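Local coordinates for Rod shape determining protein RodA (Thermus thermophilus, PDB 6BAR) that probably polymerises lipid II into the glycan strands of peptidoglycan during cell wall elongation, as a membrane-embedded glycosyltransferase of the SEDS family, at residues L72-L84 and L138-Q150. Residues are numbered along the deposited sequence; the frame is centred on the assembly and turned at random.
Sequences LYGASLLLLALVL and LLTLPVVGLLLLQ
Tyr73 reaches across to the carbonyl of Leu139 with its hydroxyl and donates a hydrogen bond there, modelled very short, so its exact length is doubtful. With CG anti to the backbone N (chi1 171°), the phenol extends toward helix 131-148, and the Leu139 oxygen lies at the ring edge, near the ring plane. Pro142 has no N-H to give and Val143 N makes no bond to the turn before, so the helix is kinked here; the Leu139 carbonyl, which an unbroken helix would offer to Val143 N, is within reach of the tyrosine hydroxyl. One water completes the polar part. It donates to Leu80 O and Leu146 O and accepts from Gln150 NE2 (2.7 Å), which also makes a weak bond to Leu146 O. Gln150 further packs on Ala93 and Ala95.

The apolar seam starts beside the phenol. Val143 splits its methyls: CG2 meets Tyr73 CE1 and Leu77 CD2, the latter at 3.8 Å, while CG1 faces Leu80 CD1. Leu77 CD2 also rests on Pro142 CB (3.6 Å). Further along, Leu146 sends CD2 between Leu77, Leu80 and Ala81, 3.6 Å from Ala81 CB. Leu84 crosses Leu149 at about a right angle, Leu84 CD1 lying 3.7 Å from Leu149 CD2, and lays its own CD2 against Gln150 CG (3.6 Å).

The axes of segments 72-84 and 138-148 run nearly parallel, 18° apart, approaching to 9.4 Å, and helix 106-121 touches Tyr73, Leu80 and Leu147. Within this SEDS transmembrane bundle, a leucine-rich interface is thus probably tied near one end by the phenol and near the other by the water and Gln150 joining Leu80 O and Leu146 O.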
ATOM      1  N   LEU A  72      14.114 -10.026  -0.717  1.00 77.94           N
ATOM      2  CA  LEU A  72      12.796  -9.672  -1.233  1.00 73.05           C
ATOM      3  C   LEU A  72      12.882  -8.525  -2.235  1.00 86.80           C
ATOM      4  O   LEU A  72      12.160  -8.530  -3.240  1.00 99.60           O
ATOM      5  CB  LEU A  72      11.844  -9.336  -0.081  1.00 65.90           C
ATOM      6  CG  LEU A  72      11.499 -10.525   0.829  1.00 76.43           C
ATOM      7  CD1 LEU A  72      10.452 -10.141   1.866  1.00 79.89           C
ATOM      8  CD2 LEU A  72      11.052 -11.741   0.028  1.00 91.70           C
ATOM      9  N   TYR A  73      13.781  -7.565  -2.002  1.00 75.73           N
ATOM     10  CA  TYR A  73      13.971  -6.464  -2.944  1.00 85.78           C
ATOM     11  C   TYR A  73      14.481  -6.969  -4.289  1.00 88.15           C
ATOM     12  O   TYR A  73      13.984  -6.568  -5.351  1.00 96.22           O
ATOM     13  CB  TYR A  73      14.936  -5.437  -2.350  1.00 89.21           C
ATOM     14  CG  TYR A  73      15.391  -4.361  -3.314  1.00 94.09           C
ATOM     15  CD1 TYR A  73      14.605  -3.242  -3.553  1.00 93.87           C
ATOM     16  CD2 TYR A  73      16.615  -4.453  -3.964  1.00 81.14           C
ATOM     17  CE1 TYR A  73      15.019  -2.251  -4.422  1.00 88.73           C
ATOM     18  CE2 TYR A  73      17.040  -3.468  -4.832  1.00 81.35           C
ATOM     19  CZ  TYR A  73      16.238  -2.367  -5.057  1.00 91.98           C
ATOM     20  OH  TYR A  73      16.653  -1.379  -5.920  1.00102.92           O
ATOM     21  N   GLY A  74      15.488  -7.840  -4.265  1.00 84.60           N
ATOM     22  CA  GLY A  74      15.971  -8.411  -5.512  1.00 85.76           C
ATOM     23  C   GLY A  74      14.904  -9.196  -6.254  1.00 74.85           C
ATOM     24  O   GLY A  74      14.809  -9.125  -7.481  1.00 81.37           O
ATOM     25  N   ALA A  75      14.091  -9.963  -5.519  1.00 74.50           N
ATOM     26  CA  ALA A  75      13.053 -10.768  -6.161  1.00 83.63           C
ATOM     27  C   ALA A  75      11.955  -9.897  -6.753  1.00 87.05           C
ATOM     28  O   ALA A  75      11.393 -10.219  -7.807  1.00 80.91           O
ATOM     29  CB  ALA A  75      12.471 -11.766  -5.164  1.00 84.00           C
ATOM     30  N   SER A  76      11.645  -8.777  -6.105  1.00 81.46           N
ATOM     31  CA  SER A  76      10.681  -7.861  -6.695  1.00 68.65           C
ATOM     32  C   SER A  76      11.261  -7.166  -7.919  1.00 78.58           C
ATOM     33  O   SER A  76      10.539  -6.917  -8.888  1.00 93.27           O
ATOM     34  CB  SER A  76      10.208  -6.845  -5.662  1.00 89.65           C
ATOM     35  OG  SER A  76      11.289  -6.173  -5.042  1.00100.29           O
ATOM     36  N   LEU A  77      12.564  -6.871  -7.911  1.00 79.83           N
ATOM     37  CA  LEU A  77      13.187  -6.305  -9.107  1.00 76.18           C
ATOM     38  C   LEU A  77      13.133  -7.286 -10.275  1.00 85.55           C
ATOM     39  O   LEU A  77      12.717  -6.927 -11.386  1.00102.80           O
ATOM     40  CB  LEU A  77      14.631  -5.898  -8.817  1.00 79.35           C
ATOM     41  CG  LEU A  77      14.823  -4.464  -8.327  1.00 86.63           C
ATOM     42  CD1 LEU A  77      16.297  -4.104  -8.221  1.00 75.94           C
ATOM     43  CD2 LEU A  77      14.106  -3.507  -9.256  1.00 89.50           C
ATOM     44  N   LEU A  78      13.546  -8.535 -10.042  1.00 72.83           N
ATOM     45  CA  LEU A  78      13.517  -9.525 -11.115  1.00 77.35           C
ATOM     46  C   LEU A  78      12.090  -9.829 -11.571  1.00 83.39           C
ATOM     47  O   LEU A  78      11.877 -10.108 -12.755  1.00 79.41           O
ATOM     48  CB  LEU A  78      14.242 -10.810 -10.692  1.00 75.21           C
ATOM     49  CG  LEU A  78      15.776 -10.734 -10.619  1.00 84.75           C
ATOM     50  CD1 LEU A  78      16.393 -12.119 -10.747  1.00 78.91           C
ATOM     51  CD2 LEU A  78      16.357  -9.784 -11.668  1.00 80.18           C
ATOM     52  N   LEU A  79      11.098  -9.719 -10.673  1.00 80.20           N
ATOM     53  CA  LEU A  79       9.703  -9.941 -11.058  1.00 76.07           C
ATOM     54  C   LEU A  79       9.109  -8.755 -11.817  1.00 87.85           C
ATOM     55  O   LEU A  79       8.317  -8.945 -12.749  1.00 84.84           O
ATOM     56  CB  LEU A  79       8.863 -10.255  -9.821  1.00 67.50           C
ATOM     57  CG  LEU A  79       8.496 -11.728  -9.621  1.00 80.64           C
ATOM     58  CD1 LEU A  79       9.676 -12.616  -9.952  1.00 71.82           C
ATOM     59  CD2 LEU A  79       8.009 -11.999  -8.201  1.00 79.97           C
ATOM     60  N   LEU A  80       9.461  -7.528 -11.425  1.00 72.23           N
ATOM     61  CA  LEU A  80       9.107  -6.367 -12.231  1.00 82.17           C
ATOM     62  C   LEU A  80       9.697  -6.478 -13.628  1.00 94.87           C
ATOM     63  O   LEU A  80       9.041  -6.141 -14.620  1.00 91.18           O
ATOM     64  CB  LEU A  80       9.593  -5.083 -11.556  1.00 65.15           C
ATOM     65  CG  LEU A  80       8.744  -4.569 -10.404  1.00 66.86           C
ATOM     66  CD1 LEU A  80       9.308  -3.269  -9.864  1.00 76.85           C
ATOM     67  CD2 LEU A  80       7.313  -4.385 -10.864  1.00 93.40           C
ATOM     68  N   ALA A  81      10.937  -6.951 -13.725  1.00 88.27           N
ATOM     69  CA  ALA A  81      11.550  -7.117 -15.037  1.00 89.77           C
ATOM     70  C   ALA A  81      10.856  -8.213 -15.837  1.00 91.46           C
ATOM     71  O   ALA A  81      10.646  -8.063 -17.047  1.00 83.07           O
ATOM     72  CB  ALA A  81      13.038  -7.412 -14.880  1.00 87.15           C
ATOM     73  N   LEU A  82      10.471  -9.310 -15.172  1.00 91.60           N
ATOM     74  CA  LEU A  82       9.848 -10.444 -15.846  1.00 78.84           C
ATOM     75  C   LEU A  82       8.420 -10.158 -16.289  1.00 87.24           C
ATOM     76  O   LEU A  82       7.967 -10.726 -17.291  1.00100.38           O
ATOM     77  CB  LEU A  82       9.850 -11.668 -14.930  1.00 97.58           C
ATOM     78  CG  LEU A  82       9.325 -12.937 -15.597  1.00100.55           C
ATOM     79  CD1 LEU A  82      10.280 -13.339 -16.702  1.00110.94           C
ATOM     80  CD2 LEU A  82       9.129 -14.070 -14.597  1.00100.30           C
ATOM     81  N   VAL A  83       7.686  -9.318 -15.553  1.00 93.85           N
ATOM     82  CA  VAL A  83       6.317  -9.018 -15.959  1.00 99.18           C
ATOM     83  C   VAL A  83       6.299  -8.267 -17.290  1.00100.27           C
ATOM     84  O   VAL A  83       5.342  -8.398 -18.063  1.00 97.24           O
ATOM     85  CB  VAL A  83       5.580  -8.253 -14.834  1.00 88.82           C
ATOM     86  CG1 VAL A  83       6.027  -6.807 -14.759  1.00 91.08           C
ATOM     87  CG2 VAL A  83       4.070  -8.356 -15.009  1.00 82.49           C
ATOM     88  N   LEU A  84       7.362  -7.519 -17.600  1.00 94.21           N
ATOM     89  CA  LEU A  84       7.435  -6.825 -18.881  1.00 86.05           C
ATOM     90  C   LEU A  84       7.502  -7.793 -20.056  1.00101.53           C
ATOM     91  O   LEU A  84       7.068  -7.453 -21.163  1.00118.87           O
ATOM     92  CB  LEU A  84       8.647  -5.900 -18.902  1.00 79.11           C
ATOM     93  CG  LEU A  84       8.632  -4.791 -17.854  1.00 95.55           C
ATOM     94  CD1 LEU A  84       9.934  -4.004 -17.875  1.00 79.09           C
ATOM     95  CD2 LEU A  84       7.446  -3.876 -18.091  1.00 89.17           C
ATOM     96  N   LEU A 138      19.890   4.732  -5.932  1.00 98.44           N
ATOM     97  CA  LEU A 138      20.170   3.488  -6.641  1.00 92.04           C
ATOM     98  C   LEU A 138      19.316   2.332  -6.150  1.00 95.02           C
ATOM     99  O   LEU A 138      19.282   1.290  -6.814  1.00104.83           O
ATOM    100  CB  LEU A 138      21.652   3.114  -6.537  1.00102.28           C
ATOM    101  CG  LEU A 138      22.304   2.881  -5.172  1.00115.97           C
ATOM    102  CD1 LEU A 138      22.273   1.410  -4.745  1.00112.36           C
ATOM    103  CD2 LEU A 138      23.728   3.414  -5.206  1.00110.37           C
ATOM    104  N   LEU A 139      18.630   2.477  -5.019  1.00 94.57           N
ATOM    105  CA  LEU A 139      17.698   1.439  -4.610  1.00 96.38           C
ATOM    106  C   LEU A 139      16.283   1.662  -5.133  1.00 97.07           C
ATOM    107  O   LEU A 139      15.534   0.690  -5.273  1.00 94.70           O
ATOM    108  CB  LEU A 139      17.672   1.325  -3.083  1.00103.15           C
ATOM    109  CG  LEU A 139      18.917   0.696  -2.454  1.00 93.90           C
ATOM    110  CD1 LEU A 139      18.721   0.612  -0.960  1.00 96.77           C
ATOM    111  CD2 LEU A 139      19.191  -0.683  -3.046  1.00 92.23           C
ATOM    112  N   THR A 140      15.903   2.909  -5.433  1.00110.79           N
ATOM    113  CA  THR A 140      14.569   3.234  -5.929  1.00105.95           C
ATOM    114  C   THR A 140      14.491   3.299  -7.447  1.00 95.01           C
ATOM    115  O   THR A 140      13.472   2.905  -8.025  1.00 92.74           O
ATOM    116  CB  THR A 140      14.106   4.580  -5.358  1.00 95.22           C
ATOM    117  OG1 THR A 140      14.142   4.540  -3.928  1.00 84.14           O
ATOM    118  CG2 THR A 140      12.684   4.902  -5.821  1.00 85.42           C
ATOM    119  N   LEU A 141      15.529   3.809  -8.108  1.00 97.13           N
ATOM    120  CA  LEU A 141      15.446   4.016  -9.548  1.00100.37           C
ATOM    121  C   LEU A 141      15.170   2.737 -10.325  1.00 97.60           C
ATOM    122  O   LEU A 141      14.335   2.790 -11.239  1.00 92.56           O
ATOM    123  CB  LEU A 141      16.715   4.715 -10.052  1.00 97.89           C
ATOM    124  CG  LEU A 141      16.796   6.204  -9.696  1.00 97.86           C
ATOM    125  CD1 LEU A 141      18.060   6.823 -10.257  1.00100.63           C
ATOM    126  CD2 LEU A 141      15.563   6.961 -10.180  1.00 93.49           C
ATOM    127  N   PRO A 142      15.792   1.586 -10.041  1.00104.43           N
ATOM    128  CA  PRO A 142      15.385   0.373 -10.775  1.00 82.00           C
ATOM    129  C   PRO A 142      13.903   0.061 -10.635  1.00 93.03           C
ATOM    130  O   PRO A 142      13.252  -0.299 -11.623  1.00 91.69           O
ATOM    131  CB  PRO A 142      16.270  -0.718 -10.157  1.00 90.58           C
ATOM    132  CG  PRO A 142      17.461   0.010  -9.655  1.00 87.93           C
ATOM    133  CD  PRO A 142      16.918   1.307  -9.129  1.00 96.12           C
ATOM    134  N   VAL A 143      13.337   0.248  -9.440  1.00100.69           N
ATOM    135  CA  VAL A 143      11.922  -0.049  -9.232  1.00 89.49           C
ATOM    136  C   VAL A 143      11.047   0.929 -10.008  1.00 90.09           C
ATOM    137  O   VAL A 143      10.143   0.519 -10.742  1.00 95.56           O
ATOM    138  CB  VAL A 143      11.580  -0.045  -7.732  1.00 86.01           C
ATOM    139  CG1 VAL A 143      10.122  -0.433  -7.517  1.00 81.04           C
ATOM    140  CG2 VAL A 143      12.499  -0.994  -6.983  1.00 91.86           C
ATOM    141  N   VAL A 144      11.298   2.233  -9.865  1.00 78.99           N
ATOM    142  CA  VAL A 144      10.456   3.220 -10.543  1.00 81.81           C
ATOM    143  C   VAL A 144      10.604   3.107 -12.057  1.00 87.86           C
ATOM    144  O   VAL A 144       9.630   3.262 -12.807  1.00 87.21           O
ATOM    145  CB  VAL A 144      10.783   4.639 -10.038  1.00 75.53           C
ATOM    146  CG1 VAL A 144      10.398   5.684 -11.074  1.00 86.60           C
ATOM    147  CG2 VAL A 144      10.056   4.909  -8.727  1.00 76.73           C
ATOM    148  N   GLY A 145      11.816   2.814 -12.529  1.00 87.40           N
ATOM    149  CA  GLY A 145      12.031   2.653 -13.956  1.00 71.07           C
ATOM    150  C   GLY A 145      11.324   1.436 -14.518  1.00 89.11           C
ATOM    151  O   GLY A 145      10.691   1.509 -15.573  1.00 91.48           O
ATOM    152  N   LEU A 146      11.407   0.298 -13.819  1.00 89.20           N
ATOM    153  CA  LEU A 146      10.658  -0.870 -14.268  1.00 90.33           C
ATOM    154  C   LEU A 146       9.157  -0.705 -14.064  1.00 97.05           C
ATOM    155  O   LEU A 146       8.374  -1.435 -14.678  1.00 90.73           O
ATOM    156  CB  LEU A 146      11.148  -2.130 -13.556  1.00 85.54           C
ATOM    157  CG  LEU A 146      12.272  -2.887 -14.258  1.00 77.16           C
ATOM    158  CD1 LEU A 146      13.484  -1.995 -14.456  1.00 88.78           C
ATOM    159  CD2 LEU A 146      12.645  -4.111 -13.453  1.00 87.72           C
ATOM    160  N   LEU A 147       8.738   0.228 -13.212  1.00102.07           N
ATOM    161  CA  LEU A 147       7.318   0.534 -13.116  1.00100.76           C
ATOM    162  C   LEU A 147       6.860   1.437 -14.254  1.00 94.20           C
ATOM    163  O   LEU A 147       5.689   1.380 -14.638  1.00105.67           O
ATOM    164  CB  LEU A 147       6.991   1.171 -11.758  1.00104.46           C
ATOM    165  CG  LEU A 147       6.837   0.272 -10.521  1.00101.83           C
ATOM    166  CD1 LEU A 147       6.575   1.098  -9.263  1.00 99.42           C
ATOM    167  CD2 LEU A 147       5.744  -0.777 -10.720  1.00 93.72           C
ATOM    168  N   LEU A 148       7.756   2.254 -14.820  1.00 90.43           N
ATOM    169  CA  LEU A 148       7.388   3.114 -15.942  1.00 91.32           C
ATOM    170  C   LEU A 148       7.476   2.417 -17.296  1.00 87.70           C
ATOM    171  O   LEU A 148       6.901   2.919 -18.266  1.00 87.01           O
ATOM    172  CB  LEU A 148       8.259   4.375 -15.963  1.00 76.01           C
ATOM    173  CG  LEU A 148       8.046   5.333 -14.789  1.00 82.27           C
ATOM    174  CD1 LEU A 148       8.815   6.629 -14.993  1.00 77.76           C
ATOM    175  CD2 LEU A 148       6.566   5.607 -14.583  1.00 77.32           C
ATOM    176  N   LEU A 149       8.167   1.281 -17.387  1.00 94.14           N
ATOM    177  CA  LEU A 149       8.275   0.522 -18.628  1.00 86.55           C
ATOM    178  C   LEU A 149       7.027  -0.293 -18.945  1.00 90.65           C
ATOM    179  O   LEU A 149       6.970  -0.914 -20.013  1.00110.89           O
ATOM    180  CB  LEU A 149       9.481  -0.421 -18.562  1.00 89.15           C
ATOM    181  CG  LEU A 149      10.794  -0.014 -19.234  1.00 88.14           C
ATOM    182  CD1 LEU A 149      11.286   1.339 -18.737  1.00 95.64           C
ATOM    183  CD2 LEU A 149      11.846  -1.085 -19.000  1.00 59.32           C
ATOM    184  N   GLN A 150       6.038  -0.321 -18.057  1.00 92.29           N
ATOM    185  CA  GLN A 150       4.862  -1.156 -18.272  1.00108.83           C
ATOM    186  C   GLN A 150       3.913  -0.534 -19.297  1.00103.44           C
ATOM    187  O   GLN A 150       3.524  -1.220 -20.253  1.00100.04           O
ATOM    188  CB  GLN A 150       4.154  -1.432 -16.939  1.00106.50           C
ATOM    189  CG  GLN A 150       4.875  -2.450 -16.067  1.00 95.73           C
ATOM    190  CD  GLN A 150       4.647  -2.236 -14.583  1.00109.69           C
ATOM    191  OE1 GLN A 150       3.558  -1.855 -14.157  1.00104.73           O
ATOM    192  NE2 GLN A 150       5.681  -2.479 -13.785  1.00121.45           N
TER
HETATM  193  O   HOH W   1       8.012  -3.807 -14.132  1.00 80.60           O